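Local coordinates for protein diphthine synthase (Aeropyrum pernix, PDB 1WDE) that probably catalyses the S-adenosyl-L-methionine-dependent trimethylation of a modified histidine in translation elongation factor 2, giving diphthine, the second step of diphthamide biosynthesis, at residues A[8-14]-A[112-118]; A[132-136]-A[251-257]; A[144-148]-A[173-177]; A[150-156]-A[189-193]; A[180-184]-A[240-245]. The contacts are given in a common frame with arbitrary orientation. Residues are numbered along the deposited sequence.

Contact 1 of 5, residues A[8-14]-A[112-118]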
# COMPACT_ATOMS: atom_id res chain seq x y z
N VAL A 8 -15.18 -26.07 10.29
CA VAL A 8 -14.08 -25.12 10.13
C VAL A 8 -14.38 -23.99 9.14
O VAL A 8 -14.56 -24.23 7.94
CB VAL A 8 -12.78 -25.83 9.68
CG1 VAL A 8 -11.59 -24.91 9.92
CG2 VAL A 8 -12.60 -27.14 10.42
N THR A 9 -14.43 -22.77 9.66
CA THR A 9 -14.69 -21.59 8.84
C THR A 9 -13.66 -20.50 9.13
O THR A 9 -13.39 -20.17 10.29
CB THR A 9 -16.10 -21.04 9.07
OG1 THR A 9 -17.06 -22.03 8.69
CG2 THR A 9 -16.33 -19.79 8.25
N LEU A 10 -13.08 -19.95 8.08
CA LEU A 10 -12.08 -18.90 8.22
C LEU A 10 -12.65 -17.54 7.85
O LEU A 10 -13.29 -17.38 6.81
CB LEU A 10 -10.87 -19.22 7.34
CG LEU A 10 -9.80 -18.13 7.19
CD1 LEU A 10 -9.12 -17.89 8.52
CD2 LEU A 10 -8.79 -18.56 6.14
N LEU A 11 -12.41 -16.56 8.71
CA LEU A 11 -12.88 -15.21 8.46
C LEU A 11 -11.68 -14.30 8.29
O LEU A 11 -10.91 -14.12 9.23
CB LEU A 11 -13.72 -14.70 9.64
CG LEU A 11 -14.90 -15.57 10.10
CD1 LEU A 11 -15.70 -14.82 11.19
CD2 LEU A 11 -15.79 -15.89 8.91
N LEU A 12 -11.50 -13.77 7.08
CA LEU A 12 -10.40 -12.84 6.81
C LEU A 12 -11.04 -11.47 6.94
O LEU A 12 -11.74 -11.02 6.03
CB LEU A 12 -9.84 -13.02 5.39
CG LEU A 12 -8.88 -14.19 5.18
CD1 LEU A 12 -8.17 -14.00 3.85
CD2 LEU A 12 -7.85 -14.25 6.29
N VAL A 13 -10.79 -10.82 8.06
CA VAL A 13 -11.43 -9.55 8.37
C VAL A 13 -10.57 -8.27 8.30
O VAL A 13 -9.54 -8.17 8.96
CB VAL A 13 -12.02 -9.64 9.80
CG1 VAL A 13 -12.95 -8.46 10.07
CG2 VAL A 13 -12.76 -10.97 9.96
N GLY A 14 -11.02 -7.30 7.50
CA GLY A 14 -10.31 -6.03 7.42
C GLY A 14 -10.86 -5.18 8.56
O GLY A 14 -12.06 -5.01 8.71
N VAL A 112 -12.13 -25.92 4.05
CA VAL A 112 -12.66 -24.83 4.89
C VAL A 112 -13.42 -23.74 4.13
O VAL A 112 -13.01 -23.31 3.05
CB VAL A 112 -11.51 -24.14 5.67
CG1 VAL A 112 -12.08 -23.06 6.58
CG2 VAL A 112 -10.74 -25.18 6.48
N ALA A 113 -14.54 -23.29 4.70
CA ALA A 113 -15.33 -22.23 4.08
C ALA A 113 -14.62 -20.91 4.40
O ALA A 113 -14.20 -20.69 5.53
CB ALA A 113 -16.74 -22.22 4.64
N VAL A 114 -14.48 -20.04 3.40
CA VAL A 114 -13.79 -18.77 3.62
C VAL A 114 -14.67 -17.55 3.37
O VAL A 114 -15.31 -17.45 2.32
CB VAL A 114 -12.54 -18.65 2.74
CG1 VAL A 114 -11.91 -17.26 2.91
CG2 VAL A 114 -11.54 -19.74 3.10
N ARG A 115 -14.71 -16.65 4.34
CA ARG A 115 -15.50 -15.43 4.21
C ARG A 115 -14.53 -14.25 4.24
O ARG A 115 -13.69 -14.14 5.14
CB ARG A 115 -16.49 -15.29 5.37
CG ARG A 115 -17.37 -16.49 5.59
CD ARG A 115 -18.43 -16.59 4.54
NE ARG A 115 -19.60 -15.78 4.86
CZ ARG A 115 -20.61 -15.58 4.01
NH1 ARG A 115 -21.65 -14.84 4.36
NH2 ARG A 115 -20.56 -16.12 2.80
N TYR A 116 -14.63 -13.38 3.25
CA TYR A 116 -13.77 -12.20 3.18
C TYR A 116 -14.60 -11.02 3.64
O TYR A 116 -15.56 -10.63 2.97
CB TYR A 116 -13.25 -12.02 1.74
CG TYR A 116 -12.85 -10.59 1.37
CD1 TYR A 116 -12.16 -9.78 2.28
CD2 TYR A 116 -13.15 -10.07 0.13
CE1 TYR A 116 -11.79 -8.48 1.93
CE2 TYR A 116 -12.78 -8.77 -0.23
CZ TYR A 116 -12.11 -7.98 0.68
OH TYR A 116 -11.78 -6.69 0.35
N ILE A 117 -14.27 -10.47 4.80
CA ILE A 117 -15.01 -9.31 5.31
C ILE A 117 -14.14 -8.09 4.99
O ILE A 117 -13.07 -7.92 5.56
CB ILE A 117 -15.24 -9.39 6.84
CG1 ILE A 117 -15.94 -10.72 7.19
CG2 ILE A 117 -16.11 -8.20 7.30
CD1 ILE A 117 -17.22 -10.94 6.41
N PRO A 118 -14.60 -7.22 4.08
CA PRO A 118 -13.76 -6.05 3.75
C PRO A 118 -13.60 -4.96 4.82
O PRO A 118 -14.44 -4.79 5.70
CB PRO A 118 -14.37 -5.51 2.46
CG PRO A 118 -15.75 -6.07 2.40
CD PRO A 118 -15.69 -7.40 3.11
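L10, V112 and V114 supply the apolar centre. CB of L10 lies 4.1 Å from CG1 of V112, and CD2 of L10 is 4.3 Å from CG2 of V114; helix 100-109 packs over L10 and V114 through L103, A107 and L108, so branched aliphatic side chains suit this face, where L12 lies against V88 of strand 85-90. V112 also meets V8, CG2 to CG1 of V8 at 3.6 Å. On the other face, CG1 of V13 approaches CB of I117 at 4.1 Å, and CD2 of L11 rests 3.7 Å from CB of R115, whose charged end leads away. L11, V13 and I117 face helix 24-32. The strands are parallel neighbours, their short axes approaching to 4.8 Å at 17° to each other, in the five-stranded parallel sheet of the N-terminal half of this tetrapyrrole-methylase-type fold, with 113-117 at its edge and 9-14 bonded on its other side to 85-90. Backbone hydrogen bonds alternate along the pair: L10 N to A113 O, R115 N to L10 O, L12 N to R115 O, I117 N to L12 O and G14 N to I117 O, each 2.9 Å. Where the pair begins, the hydrogen bond from A113 N to V8 O is weak at 3.4 Å. Near the other end, Y116 directs its hydroxyl to D93, a residue that by similarity binds S-adenosyl-L-methionine.

Contact 2 of 5, residues A[132-136]-A[251-257]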
# COMPACT_ATOMS: atom_id res chain seq x y z
N LEU A 132 -7.43 12.49 -7.17
CA LEU A 132 -7.09 12.20 -8.56
C LEU A 132 -8.14 11.21 -9.08
O LEU A 132 -8.83 10.54 -8.29
CB LEU A 132 -5.69 11.59 -8.66
CG LEU A 132 -4.56 12.61 -8.39
CD1 LEU A 132 -3.23 11.91 -8.40
CD2 LEU A 132 -4.59 13.73 -9.43
N SER A 133 -8.27 11.11 -10.39
CA SER A 133 -9.28 10.21 -10.95
C SER A 133 -9.06 8.75 -10.60
O SER A 133 -8.01 8.17 -10.89
CB SER A 133 -9.34 10.38 -12.47
OG SER A 133 -10.17 9.40 -13.06
N PHE A 134 -10.06 8.16 -9.96
CA PHE A 134 -10.00 6.75 -9.57
C PHE A 134 -9.67 5.88 -10.77
O PHE A 134 -8.84 4.98 -10.68
CB PHE A 134 -11.36 6.32 -8.98
CG PHE A 134 -11.51 4.83 -8.85
CD1 PHE A 134 -12.25 4.11 -9.79
CD2 PHE A 134 -10.87 4.14 -7.83
CE1 PHE A 134 -12.33 2.71 -9.71
CE2 PHE A 134 -10.95 2.75 -7.75
CZ PHE A 134 -11.68 2.04 -8.69
N TYR A 135 -10.28 6.19 -11.91
CA TYR A 135 -10.11 5.41 -13.14
C TYR A 135 -8.68 5.37 -13.68
O TYR A 135 -8.33 4.45 -14.42
CB TYR A 135 -11.02 5.98 -14.24
CG TYR A 135 -12.46 6.09 -13.84
CD1 TYR A 135 -13.29 4.96 -13.83
CD2 TYR A 135 -13.00 7.32 -13.46
CE1 TYR A 135 -14.62 5.05 -13.44
CE2 TYR A 135 -14.32 7.43 -13.07
CZ TYR A 135 -15.13 6.30 -13.07
OH TYR A 135 -16.43 6.43 -12.70
N ARG A 136 -7.88 6.37 -13.31
CA ARG A 136 -6.51 6.47 -13.81
C ARG A 136 -5.45 5.84 -12.95
O ARG A 136 -4.28 5.85 -13.32
CB ARG A 136 -6.14 7.95 -14.07
CG ARG A 136 -6.96 8.60 -15.19
CD ARG A 136 -6.36 9.91 -15.65
NE ARG A 136 -5.10 9.70 -16.36
CZ ARG A 136 -4.23 10.67 -16.60
NH1 ARG A 136 -4.49 11.91 -16.18
NH2 ARG A 136 -3.11 10.42 -17.26
N ALA A 251 0.54 10.19 -13.59
CA ALA A 251 0.82 10.21 -15.01
C ALA A 251 0.45 11.66 -15.26
O ALA A 251 -0.02 12.35 -14.34
CB ALA A 251 -0.13 9.29 -15.78
N ARG A 252 0.63 12.14 -16.48
CA ARG A 252 0.30 13.53 -16.78
C ARG A 252 -1.13 13.85 -16.37
O ARG A 252 -2.08 13.23 -16.85
CB ARG A 252 0.48 13.79 -18.28
CG ARG A 252 0.43 15.23 -18.62
CD ARG A 252 1.35 15.53 -19.78
NE ARG A 252 1.19 16.92 -20.17
CZ ARG A 252 1.97 17.54 -21.04
NH1 ARG A 252 2.97 16.88 -21.62
NH2 ARG A 252 1.73 18.81 -21.35
N LEU A 253 -1.29 14.82 -15.47
CA LEU A 253 -2.61 15.17 -14.97
C LEU A 253 -3.53 15.77 -16.00
O LEU A 253 -3.09 16.52 -16.87
CB LEU A 253 -2.51 16.17 -13.82
CG LEU A 253 -1.73 15.68 -12.60
CD1 LEU A 253 -1.54 16.81 -11.60
CD2 LEU A 253 -2.49 14.52 -12.00
N SER A 254 -4.80 15.45 -15.89
CA SER A 254 -5.81 16.01 -16.78
C SER A 254 -6.06 17.42 -16.23
O SER A 254 -5.78 17.69 -15.06
CB SER A 254 -7.10 15.18 -16.70
OG SER A 254 -7.99 15.72 -15.74
N GLY A 255 -6.55 18.32 -17.07
CA GLY A 255 -6.81 19.67 -16.60
C GLY A 255 -7.65 19.69 -15.34
O GLY A 255 -7.35 20.41 -14.38
N VAL A 256 -8.72 18.89 -15.33
CA VAL A 256 -9.59 18.83 -14.16
C VAL A 256 -8.82 18.26 -12.96
O VAL A 256 -9.03 18.70 -11.83
CB VAL A 256 -10.86 17.99 -14.44
CG1 VAL A 256 -11.59 17.68 -13.14
CG2 VAL A 256 -11.81 18.79 -15.37
N GLU A 257 -7.91 17.32 -13.21
CA GLU A 257 -7.14 16.73 -12.11
C GLU A 257 -6.18 17.70 -11.42
O GLU A 257 -5.98 17.62 -10.21
CB GLU A 257 -6.36 15.52 -12.59
CG GLU A 257 -7.20 14.25 -12.72
CD GLU A 257 -6.35 13.08 -13.13
OE1 GLU A 257 -5.60 13.21 -14.11
OE2 GLU A 257 -6.42 12.03 -12.47
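A single carboxylate, that of E257, serves both segments at once. Its OE2 accepts a hydrogen bond from the backbone N of S133 at 2.9 Å, while OE1 takes the backbone N of S254 at 3.0 Å and forms a salt bridge with R136, whose NH1 is 2.7 Å from OE1, although the angle makes that hydrogen bond weak. The bond from S254 N is half of a capping box: S254, at the N-cap position of helix 255-264, caps E257 N with its OG at 3.0 Å. Serine suits the cap because its short hydroxyl can fold back onto the first turn, and glutamate three residues on is long enough to reach the cap residue's own N. The guanidinium of R136 also grips the chain ahead of the helix, with NH1 2.8 Å and NH2 3.0 Å from O of R252. R136 belongs to the 3-10 segment 134-136, where its N bonds S133 O. H168 of the adjoining strand 168-173 is a further partner of OE2, and R136 NH2 also bonds to G166 O. Beside these polar groups, CD2 of L132 packs at 3.4 Å against CD2 of L253, and both leucines touch L261 of the same helix.

Contact 3 of 5, residues A[144-148]-A[173-177]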
# COMPACT_ATOMS: atom_id res chain seq x y z
N PRO A 144 11.32 -0.74 -1.43
CA PRO A 144 12.06 -1.50 -0.41
C PRO A 144 12.99 -0.67 0.45
O PRO A 144 13.55 0.34 0.00
CB PRO A 144 12.82 -2.53 -1.24
CG PRO A 144 13.16 -1.75 -2.49
CD PRO A 144 11.86 -1.01 -2.78
N GLY A 145 13.15 -1.09 1.70
CA GLY A 145 14.07 -0.40 2.58
C GLY A 145 15.47 -0.91 2.28
O GLY A 145 15.62 -1.92 1.59
N PRO A 146 16.52 -0.25 2.78
CA PRO A 146 17.89 -0.71 2.52
C PRO A 146 18.22 -2.04 3.17
O PRO A 146 19.24 -2.65 2.85
CB PRO A 146 18.75 0.43 3.05
CG PRO A 146 17.92 0.97 4.18
CD PRO A 146 16.54 1.00 3.57
N TRP A 147 17.37 -2.51 4.08
CA TRP A 147 17.62 -3.78 4.76
C TRP A 147 17.27 -4.99 3.90
O TRP A 147 17.46 -6.13 4.32
CB TRP A 147 16.86 -3.84 6.07
CG TRP A 147 15.38 -3.71 5.94
CD1 TRP A 147 14.48 -4.70 5.65
CD2 TRP A 147 14.61 -2.51 6.07
NE1 TRP A 147 13.20 -4.19 5.61
CE2 TRP A 147 13.25 -2.84 5.86
CE3 TRP A 147 14.94 -1.18 6.36
CZ2 TRP A 147 12.23 -1.90 5.93
CZ3 TRP A 147 13.93 -0.23 6.42
CH2 TRP A 147 12.58 -0.60 6.21
N ARG A 148 16.76 -4.74 2.69
CA ARG A 148 16.40 -5.84 1.80
C ARG A 148 17.60 -6.15 0.91
O ARG A 148 17.67 -7.21 0.28
CB ARG A 148 15.19 -5.46 0.96
CG ARG A 148 14.12 -4.74 1.75
CD ARG A 148 12.75 -5.37 1.60
NE ARG A 148 12.64 -6.63 2.32
CZ ARG A 148 11.66 -6.93 3.17
NH1 ARG A 148 10.69 -6.06 3.43
NH2 ARG A 148 11.66 -8.11 3.78
N LEU A 173 5.48 2.27 0.93
CA LEU A 173 6.78 2.30 1.59
C LEU A 173 6.94 1.05 2.48
O LEU A 173 6.03 0.68 3.22
CB LEU A 173 6.90 3.57 2.45
CG LEU A 173 6.86 4.91 1.72
CD1 LEU A 173 6.60 6.04 2.69
CD2 LEU A 173 8.17 5.12 0.99
N ASP A 174 8.09 0.42 2.36
CA ASP A 174 8.45 -0.76 3.14
C ASP A 174 8.33 -0.49 4.65
O ASP A 174 8.23 0.66 5.09
CB ASP A 174 9.89 -1.13 2.78
CG ASP A 174 10.20 -2.60 2.98
OD1 ASP A 174 11.36 -2.97 2.68
OD2 ASP A 174 9.31 -3.36 3.41
N VAL A 175 8.32 -1.57 5.44
CA VAL A 175 8.22 -1.49 6.90
C VAL A 175 9.21 -2.51 7.46
O VAL A 175 9.25 -3.64 6.99
CB VAL A 175 6.79 -1.85 7.39
CG1 VAL A 175 5.83 -0.73 7.09
CG2 VAL A 175 6.30 -3.11 6.71
N ASP A 176 10.02 -2.13 8.45
CA ASP A 176 11.00 -3.08 8.98
C ASP A 176 10.46 -3.94 10.11
O ASP A 176 9.26 -3.99 10.35
CB ASP A 176 12.27 -2.36 9.44
CG ASP A 176 12.03 -1.44 10.63
OD1 ASP A 176 11.09 -1.70 11.42
OD2 ASP A 176 12.80 -0.46 10.78
N GLU A 177 11.38 -4.63 10.79
CA GLU A 177 11.05 -5.51 11.91
C GLU A 177 10.16 -4.82 12.95
O GLU A 177 9.06 -5.27 13.25
CB GLU A 177 12.33 -5.96 12.63
CG GLU A 177 13.49 -6.33 11.73
CD GLU A 177 14.78 -6.52 12.52
OE1 GLU A 177 14.79 -7.34 13.47
OE2 GLU A 177 15.78 -5.84 12.20
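D174 and W147 bury the most surface here, followed by D176. The carboxylate of D174 points at the 144-148 loop, and its OD1 accepts a hydrogen bond from G145 N at 2.8 Å. R148 brings NH1 to 3.0 Å from OD2 of D174, a salt bridge whose hydrogen bond is weak, and to 3.2 Å from OD1 of D174, also weak. OD2 further accepts V175 N at 2.9 Å, so the aspartate braces its own loop as well as the facing one; a short acid is right for binding main-chain NH groups so near its backbone. W147 spreads its indole over the other segment. CB of D176 sits 3.6 Å from the centroid of the six-membered ring and nearly along its normal, a CH-pi contact, and CZ2 of W147 is 3.4 Å from N of D176. The carboxylate of D176 turns to V180 N. At G145 a side chain would run into the indole, so glycine fits. These loops follow the neighbouring parallel strands 137-143 and 168-173, and D174 directly follows L173, which by similarity binds S-adenosyl-L-methionine. With its carboxylate shared among two backbone amides and an arginine, D174 has its charge balanced although the residue is buried.

Contact 4 of 5, residues A[150-156]-A[189-193]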
# COMPACT_ATOMS: atom_id res chain seq x y z
N VAL A 150 18.42 -4.76 -1.82
CA VAL A 150 18.04 -4.80 -3.23
C VAL A 150 17.76 -3.43 -3.85
O VAL A 150 17.04 -2.61 -3.28
CB VAL A 150 16.78 -5.67 -3.44
CG1 VAL A 150 16.39 -5.68 -4.91
CG2 VAL A 150 17.02 -7.08 -2.94
N THR A 151 18.36 -3.21 -5.02
CA THR A 151 18.14 -1.97 -5.76
C THR A 151 16.92 -2.33 -6.61
O THR A 151 16.98 -3.22 -7.45
CB THR A 151 19.33 -1.64 -6.67
OG1 THR A 151 20.48 -1.34 -5.85
CG2 THR A 151 19.01 -0.44 -7.56
N PRO A 152 15.80 -1.65 -6.37
CA PRO A 152 14.52 -1.86 -7.08
C PRO A 152 14.45 -1.52 -8.57
O PRO A 152 13.72 -0.62 -8.94
CB PRO A 152 13.54 -1.03 -6.25
CG PRO A 152 14.38 0.11 -5.80
CD PRO A 152 15.67 -0.56 -5.38
N ILE A 153 15.18 -2.25 -9.42
CA ILE A 153 15.15 -1.97 -10.85
C ILE A 153 13.82 -2.38 -11.50
O ILE A 153 13.25 -1.64 -12.30
CB ILE A 153 16.33 -2.68 -11.57
CG1 ILE A 153 17.66 -2.11 -11.06
CG2 ILE A 153 16.25 -2.46 -13.07
CD1 ILE A 153 18.89 -2.73 -11.71
N SER A 154 13.31 -3.55 -11.15
CA SER A 154 12.04 -3.97 -11.73
C SER A 154 10.95 -3.01 -11.25
O SER A 154 9.98 -2.76 -11.95
CB SER A 154 11.72 -5.40 -11.33
OG SER A 154 11.52 -5.48 -9.94
N VAL A 155 11.12 -2.45 -10.05
CA VAL A 155 10.14 -1.52 -9.51
C VAL A 155 10.08 -0.22 -10.32
O VAL A 155 8.99 0.29 -10.60
CB VAL A 155 10.42 -1.20 -8.04
CG1 VAL A 155 9.71 0.10 -7.63
CG2 VAL A 155 9.93 -2.35 -7.18
N ALA A 156 11.25 0.30 -10.71
CA ALA A 156 11.31 1.53 -11.50
C ALA A 156 10.58 1.26 -12.82
O ALA A 156 9.74 2.05 -13.24
CB ALA A 156 12.77 1.95 -11.76
N SER A 189 14.93 7.87 -2.36
CA SER A 189 16.35 7.90 -2.72
C SER A 189 16.83 6.63 -3.39
O SER A 189 17.52 6.68 -4.42
CB SER A 189 17.23 8.17 -1.50
OG SER A 189 17.21 9.54 -1.17
N LEU A 190 16.49 5.49 -2.81
CA LEU A 190 16.90 4.22 -3.38
C LEU A 190 16.13 3.96 -4.68
O LEU A 190 16.63 3.29 -5.57
CB LEU A 190 16.66 3.07 -2.38
CG LEU A 190 16.90 1.65 -2.92
CD1 LEU A 190 18.34 1.51 -3.46
CD2 LEU A 190 16.63 0.65 -1.80
N LEU A 191 14.92 4.51 -4.78
CA LEU A 191 14.13 4.35 -6.01
C LEU A 191 14.88 5.09 -7.13
O LEU A 191 15.06 4.57 -8.23
CB LEU A 191 12.75 4.99 -5.84
CG LEU A 191 11.53 4.60 -6.71
CD1 LEU A 191 10.67 5.84 -6.97
CD2 LEU A 191 11.95 3.97 -8.00
N LEU A 192 15.33 6.31 -6.83
CA LEU A 192 16.05 7.10 -7.83
C LEU A 192 17.38 6.44 -8.19
O LEU A 192 17.82 6.51 -9.33
CB LEU A 192 16.23 8.54 -7.34
CG LEU A 192 14.90 9.27 -7.11
CD1 LEU A 192 15.14 10.69 -6.63
CD2 LEU A 192 14.10 9.28 -8.43
N GLU A 193 18.03 5.80 -7.22
CA GLU A 193 19.28 5.12 -7.54
C GLU A 193 18.94 3.98 -8.50
O GLU A 193 19.70 3.72 -9.44
CB GLU A 193 19.96 4.57 -6.28
CG GLU A 193 21.13 3.62 -6.57
CD GLU A 193 22.18 4.23 -7.49
OE1 GLU A 193 23.05 3.48 -7.98
OE2 GLU A 193 22.14 5.47 -7.72
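Segment 150-156 runs extended through V150 and T151, then bends at P152, the centre of an inverse gamma turn in which I153 N donates to T151 O at 2.8 Å. P152 is also the N-cap residue of helix 153-165, whose first turn is marked by A156 N bonding to P152 O at 3.2 Å. Opposite lies a regular turn within helix 184-202. CA atoms come closest at P152 and L191, 6.3 Å apart, and no hydrogen bond crosses. Instead, the ring of P152 meets L190, CD to CG at 3.5 Å, while CD2 of L190 reaches O of V150 at 3.6 Å. L191 bends to the helix start, its CD2 4.3 Å from CB of A156 and 4.5 Å from CG1 of V155. Small A156 leaves room for that leucine, and V155 and L191 both touch L143 of strand 137-143. The contact is therefore mainly apolar, and holds the start of helix 153-165 against helix 184-202 by van der Waals packing, with the rigid proline ring as the surface nearest to L190.

Contact 5 of 5, residues A[180-184]-A[240-245]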
# COMPACT_ATOMS: atom_id res chain seq x y z
N VAL A 180 8.37 -0.18 11.83
CA VAL A 180 8.66 1.21 11.54
C VAL A 180 8.68 1.42 10.03
O VAL A 180 9.40 0.73 9.31
CB VAL A 180 10.02 1.60 12.15
CG1 VAL A 180 10.44 2.99 11.67
CG2 VAL A 180 9.91 1.57 13.67
N GLN A 181 7.90 2.37 9.54
CA GLN A 181 7.88 2.59 8.10
C GLN A 181 9.11 3.30 7.57
O GLN A 181 9.68 4.19 8.22
CB GLN A 181 6.64 3.37 7.68
CG GLN A 181 6.47 3.46 6.15
CD GLN A 181 5.19 4.16 5.75
OE1 GLN A 181 4.31 3.57 5.11
NE2 GLN A 181 5.07 5.43 6.13
N LEU A 182 9.54 2.87 6.40
CA LEU A 182 10.68 3.46 5.71
C LEU A 182 10.28 4.92 5.48
O LEU A 182 9.11 5.20 5.19
CB LEU A 182 10.85 2.77 4.36
CG LEU A 182 12.19 2.59 3.67
CD1 LEU A 182 11.94 2.73 2.19
CD2 LEU A 182 13.23 3.60 4.13
N SER A 183 11.22 5.85 5.62
CA SER A 183 10.88 7.26 5.41
C SER A 183 10.75 7.54 3.92
O SER A 183 11.39 6.88 3.11
CB SER A 183 11.97 8.18 5.98
OG SER A 183 13.18 8.04 5.26
N PRO A 184 9.93 8.54 3.55
CA PRO A 184 9.74 8.90 2.14
C PRO A 184 11.07 9.22 1.48
O PRO A 184 11.37 8.74 0.38
CB PRO A 184 8.82 10.12 2.22
CG PRO A 184 7.96 9.79 3.41
CD PRO A 184 8.99 9.28 4.41
N VAL A 240 10.75 14.64 6.10
CA VAL A 240 9.39 15.07 6.42
C VAL A 240 8.92 14.58 7.79
O VAL A 240 9.56 13.73 8.40
CB VAL A 240 8.37 14.58 5.35
CG1 VAL A 240 8.86 14.95 3.96
CG2 VAL A 240 8.17 13.09 5.47
N GLU A 241 7.80 15.13 8.27
CA GLU A 241 7.26 14.69 9.55
C GLU A 241 7.03 13.19 9.50
O GLU A 241 6.71 12.63 8.45
CB GLU A 241 5.93 15.36 9.85
CG GLU A 241 6.04 16.73 10.45
CD GLU A 241 6.01 17.82 9.41
OE1 GLU A 241 6.20 18.99 9.79
OE2 GLU A 241 5.79 17.50 8.22
N GLY A 242 7.20 12.53 10.64
CA GLY A 242 6.97 11.10 10.68
C GLY A 242 5.51 10.85 10.36
O GLY A 242 4.65 11.70 10.60
N GLY A 243 5.21 9.68 9.80
CA GLY A 243 3.83 9.37 9.47
C GLY A 243 3.77 8.07 8.70
O GLY A 243 4.80 7.53 8.33
N VAL A 244 2.56 7.55 8.49
CA VAL A 244 2.38 6.32 7.73
C VAL A 244 1.90 6.84 6.38
O VAL A 244 0.75 7.21 6.21
CB VAL A 244 1.31 5.43 8.37
CG1 VAL A 244 1.28 4.07 7.69
CG2 VAL A 244 1.59 5.29 9.86
N TYR A 245 2.82 6.90 5.43
CA TYR A 245 2.52 7.44 4.11
C TYR A 245 2.50 6.44 2.98
O TYR A 245 3.01 5.32 3.09
CB TYR A 245 3.58 8.48 3.68
CG TYR A 245 3.81 9.63 4.61
CD1 TYR A 245 4.88 9.63 5.50
CD2 TYR A 245 2.99 10.75 4.55
CE1 TYR A 245 5.14 10.73 6.33
CE2 TYR A 245 3.23 11.86 5.36
CZ TYR A 245 4.30 11.85 6.24
OH TYR A 245 4.54 12.99 6.98
O HOH W 1 7.42 6.96 6.38
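Q181 lays the end of its side chain beside the backbone of G243, V244 and Y245. This is the largest burial in the contact, and a long, uncharged polar side chain can reach across to the peptide groups of the facing loop. A water lies beside it, donating to L182 O at 2.7 Å and, weakly, to G243 O at 3.3 Å, so two carbonyls that cannot bond each other are bridged. The second half is apolar. P184 turns its ring toward the other loop, where its CG stands 3.7 Å from CD1 of Y245 and 3.9 Å from CG2 of V240. The OH of Y245 donates to O of E241 at 2.6 Å, tying Y245 back to the start of its own loop; R225 is another partner of that hydroxyl. At G243 a CB would collide with the tyrosine ring. S183 is the N-cap of helix 184-202, its OG accepting from Q186 N. The 180-184 loop thus leads into that helix and the 240-245 loop into strand 246-249; both flank L173 of strand 168-173, which by similarity binds S-adenosyl-L-methionine and touches Q181, P184 and Y245, while L215 of strand 213-217 packs on P184, V240 and Y245.

Contact 1 belongs to the parallel sheet of the N-terminal half; the other four gather around the mixed sheet. Its centre is 29 to 36 Å from theirs, and about 12 Å separates its nearest atoms from those of contact 2. Contacts 3, 4 and 5 form a cluster: centres of 3 and 4, and of 3 and 5, are 12 Å apart. P144 O meets L190 CD2 at 3.6 Å, while D174 O and L182 N, 2.9 Å apart, probably hydrogen-bond. Along the chain all three nest inside the loop closed by contact 2. Probable S-adenosyl-L-methionine-binding residues lie near both halves: D93 beside contact 1, L173 within contact 3 and beside Q181 of contact 5.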